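Local coordinates for carboxypeptidase D (Drosophila melanogaster, PDB 3MN8), which is a zinc metallocarboxypeptidase that releases C-terminal arginine or lysine from peptides and proteins, and is seen here as its catalytic first domain followed by a transthyretin-like domain, at residues E123-S126 / D127-Q130; P312-S315 / T316-Q319. All coordinates share one frame; numbering follows the deposited sequence.

Both contacts are local and close the N-terminal turn of a helix in the zinc carboxypeptidase domain. From the N terminus, contact 1 (123-130) comes first, turning the loop after helix 106-121 into helix 126-134; contact 2 (312-319) follows much later, leading from the loop after strand 300-305 into helix 317-333. They are in series, neither nested nor crossed, with centres about 27 Å apart and nearest atoms about 15 Å apart. Two elements relate them indirectly: Leu128 and Leu317 both pack on helix 106-121, and Arg333, at the far end of the helix that contact 2 starts, hydrogen-bonds to the carbonyl of Asp127.

Contact 1: E123-S126 / D127-Q130; sequences ERIS and DLGQ. With NAG (2-acetamido-2-deoxy-beta-D-glucopyranose), chain E.
The side chains of Ile125 and Leu128 run alongside each other in the same direction, where the loop after helix 106-121 turns into helix 126-134. Ile125 is the N-cap residue of that helix, and its branch CG2, anti to the backbone N, comes to 3.7 Å from Leu128 CG. Leu128 presents this flank because its CG stands beside its own backbone N (chi1 -59°), which also brings Leu128 CD1 to 3.9 Å from Ile125 CB. The buried Leu128 packs further on Tyr117, Leu118 and Asn121, pressing the new helix onto the preceding one. With an alanine in place of Leu128, CG and both methyls are gone, and Ile125 CG2 would probably lose most of its apolar contact while a gap opened against Tyr117 and Leu118. The backbone beside this apolar patch is held by two successive helical bonds. Gly129 N donates to Ile125 O at 2.9 Å, almost straight at 175°, while Gln130 N reaches Ser126 O at 2.8 Å on a more bent path of 142°. Away from the packed leucine the turn is more open: Ser126 is exposed, and so, on a face of its own, is Asp127. The N-acetylglucosamine linked to Asn133, one turn further along the helix, lies over Gly129, near Ser126 and Gln130, its acetyl methyl C8 3.4 Å from Gly129 CA. Arg82 supplies a hydrogen bond to the sugar. Gly129, lacking a side chain, lets the methyl approach this closely. The chemistry is thus divided, with Leu128 seating the new helix on helix 106-121, Ile125 packed beside it at the cap and backbone bonds closing the first turn, while the carboxylate of Asp127 near the helix start would be expected to interact favourably with the helix dipole.

Contact 2: P312-S315 / T316-Q319; sequences PAAS and TLPQ
This is a local turn contact at the entrance to helix 317-333, the last helix of the carboxypeptidase domain, reached from strand 300-305 through the loop carrying Cys308 and Cys309. Two backbone bonds of the i+3 to i kind wind the chain up. Thr316 N donates to Ala313 O at 2.9 Å, and Leu317 N to Ala314 O, although crowding in the model makes the places of Thr316 N and Ala314 O less sure. Pro318 has no N-H to offer the carbonyl four residues back. Side chains pair alongside the turn. Thr316 OG1 stands beside the backbone N (chi1 -88°), which turns the methyl CG2 roughly anti to that N, where it meets Pro312 CB at 3.9 Å. Ala314 CB touches Leu317 CD1, also at 3.9 Å. On the inner side Leu317 continues onto Gln109 and Tyr113, and Pro312 onto Thr105 and Val106, while Pro312 O accepts a hydrogen bond from Tyr40 OH. The side chain of Pro312 is about 8 Å from that of the zinc ligand Glu104 and about 12 Å from the zinc ion, so the turn lies near the metal site but takes no direct part in it. Overlapping i+3 turns followed by a proline in the opening turn are a familiar way to begin an alpha-helix, here one flanking the central mixed sheet of the M14 peptidase fold.

Contact 1: E123-S126 / D127-Q130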
# COMPACT_ATOMS: atom_id res chain seq x y z
N GLU A 123 -18.79 -1.73 12.90
CA GLU A 123 -19.61 -1.31 14.04
C GLU A 123 -19.79 -2.42 15.08
O GLU A 123 -20.10 -2.14 16.24
CB GLU A 123 -20.97 -0.76 13.59
CG GLU A 123 -20.89 0.57 12.86
CD GLU A 123 -22.22 1.30 12.82
OE1 GLU A 123 -23.28 0.65 12.96
OE2 GLU A 123 -22.21 2.54 12.64
N ARG A 124 -19.58 -3.67 14.66
CA ARG A 124 -19.79 -4.82 15.54
C ARG A 124 -18.52 -5.21 16.27
O ARG A 124 -18.55 -5.58 17.44
CB ARG A 124 -20.33 -6.05 14.79
CG ARG A 124 -20.44 -5.93 13.27
CD ARG A 124 -20.57 -7.31 12.61
NE ARG A 124 -21.41 -8.23 13.39
CZ ARG A 124 -22.64 -8.60 13.05
NH1 ARG A 124 -23.20 -8.14 11.93
NH2 ARG A 124 -23.33 -9.45 13.82
N ILE A 125 -17.40 -5.16 15.55
CA ILE A 125 -16.12 -5.55 16.13
C ILE A 125 -15.23 -4.34 16.46
O ILE A 125 -14.79 -3.61 15.57
CB ILE A 125 -15.36 -6.53 15.21
CG1 ILE A 125 -15.94 -7.94 15.32
CG2 ILE A 125 -13.88 -6.55 15.59
CD1 ILE A 125 -17.38 -8.06 14.84
N SER A 126 -14.95 -4.16 17.76
CA SER A 126 -14.22 -3.00 18.29
C SER A 126 -12.89 -2.69 17.58
O SER A 126 -12.71 -1.60 17.06
CB SER A 126 -14.00 -3.15 19.80
OG SER A 126 -13.90 -1.89 20.44
N ASP A 127 -11.97 -3.65 17.58
CA ASP A 127 -10.71 -3.52 16.83
C ASP A 127 -10.90 -2.82 15.48
O ASP A 127 -10.28 -1.79 15.21
CB ASP A 127 -10.07 -4.90 16.60
CG ASP A 127 -9.28 -5.39 17.80
OD1 ASP A 127 -8.63 -4.56 18.47
OD2 ASP A 127 -9.30 -6.61 18.06
N LEU A 128 -11.76 -3.41 14.64
CA LEU A 128 -12.06 -2.88 13.31
C LEU A 128 -12.67 -1.48 13.37
O LEU A 128 -12.23 -0.56 12.66
CB LEU A 128 -13.04 -3.82 12.59
CG LEU A 128 -12.60 -5.27 12.37
CD1 LEU A 128 -13.72 -6.10 11.72
CD2 LEU A 128 -11.32 -5.33 11.55
N GLY A 129 -13.68 -1.31 14.22
CA GLY A 129 -14.28 -0.01 14.42
C GLY A 129 -13.20 1.01 14.68
O GLY A 129 -13.27 2.15 14.21
N GLN A 130 -12.17 0.58 15.42
CA GLN A 130 -11.11 1.49 15.83
C GLN A 130 -10.13 1.68 14.70
O GLN A 130 -9.60 2.78 14.49
CB GLN A 130 -10.40 0.96 17.08
CG GLN A 130 -9.81 2.06 17.96
CD GLN A 130 -8.49 2.58 17.43
OE1 GLN A 130 -7.85 1.93 16.61
NE2 GLN A 130 -8.07 3.76 17.89
C1 NAG E . -15.64 4.97 15.88
C2 NAG E . -15.55 4.85 17.40
C3 NAG E . -16.92 4.82 18.08
C4 NAG E . -17.85 5.87 17.47
C5 NAG E . -17.81 5.80 15.95
C6 NAG E . -18.66 6.89 15.34
C7 NAG E . -15.05 2.40 17.66
C8 NAG E . -16.04 1.98 16.60
N2 NAG E . -14.74 3.70 17.80
O3 NAG E . -16.74 5.06 19.47
O4 NAG E . -19.17 5.69 17.92
O5 NAG E . -16.50 6.01 15.51
O6 NAG E . -17.95 8.10 15.48
O7 NAG E . -14.53 1.55 18.38

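Contact 2: P312-S315 / T316-Q319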
# COMPACT_ATOMS: atom_id res chain seq x y z
N PRO A 312 -5.57 -19.17 -9.09
CA PRO A 312 -6.17 -20.41 -8.57
C PRO A 312 -7.68 -20.42 -8.79
O PRO A 312 -8.22 -19.46 -9.34
CB PRO A 312 -5.84 -20.38 -7.07
CG PRO A 312 -4.94 -19.15 -6.86
CD PRO A 312 -5.21 -18.23 -8.01
N ALA A 313 -8.34 -21.49 -8.37
CA ALA A 313 -9.79 -21.62 -8.52
C ALA A 313 -10.51 -21.03 -7.32
O ALA A 313 -9.96 -20.96 -6.22
CB ALA A 313 -10.20 -23.09 -8.72
N ALA A 314 -11.76 -20.61 -7.53
CA ALA A 314 -12.56 -19.97 -6.50
C ALA A 314 -12.54 -20.68 -5.14
O ALA A 314 -12.36 -20.05 -4.10
CB ALA A 314 -13.99 -19.79 -6.98
N SER A 315 -12.72 -22.00 -5.15
CA SER A 315 -12.82 -22.78 -3.91
C SER A 315 -11.62 -22.53 -3.00
O SER A 315 -11.69 -22.74 -1.79
CB SER A 315 -12.94 -24.29 -4.21
OG SER A 315 -11.78 -24.78 -4.88
N THR A 316 -10.53 -22.09 -3.62
CA THR A 316 -9.31 -21.74 -2.92
C THR A 316 -9.49 -20.46 -2.10
O THR A 316 -8.94 -20.33 -1.01
CB THR A 316 -8.15 -21.55 -3.92
OG1 THR A 316 -7.51 -22.81 -4.15
CG2 THR A 316 -7.12 -20.57 -3.40
N LEU A 317 -10.30 -19.55 -2.64
CA LEU A 317 -10.46 -18.20 -2.11
C LEU A 317 -10.80 -18.10 -0.61
O LEU A 317 -10.23 -17.26 0.10
CB LEU A 317 -11.49 -17.43 -2.93
CG LEU A 317 -11.27 -17.38 -4.45
CD1 LEU A 317 -12.49 -16.74 -5.11
CD2 LEU A 317 -9.97 -16.66 -4.84
N PRO A 318 -11.74 -18.92 -0.14
CA PRO A 318 -12.08 -18.84 1.29
C PRO A 318 -10.89 -19.12 2.20
O PRO A 318 -10.74 -18.42 3.20
CB PRO A 318 -13.15 -19.91 1.44
CG PRO A 318 -13.83 -19.92 0.11
CD PRO A 318 -12.72 -19.73 -0.88
N GLN A 319 -10.06 -20.11 1.86
CA GLN A 319 -8.79 -20.37 2.57
C GLN A 319 -7.80 -19.19 2.55
O GLN A 319 -7.21 -18.81 3.59
CB GLN A 319 -8.09 -21.61 1.99
CG GLN A 319 -8.40 -22.92 2.69
CD GLN A 319 -9.22 -23.86 1.82
OE1 GLN A 319 -9.05 -25.08 1.88
NE2 GLN A 319 -10.10 -23.29 1.00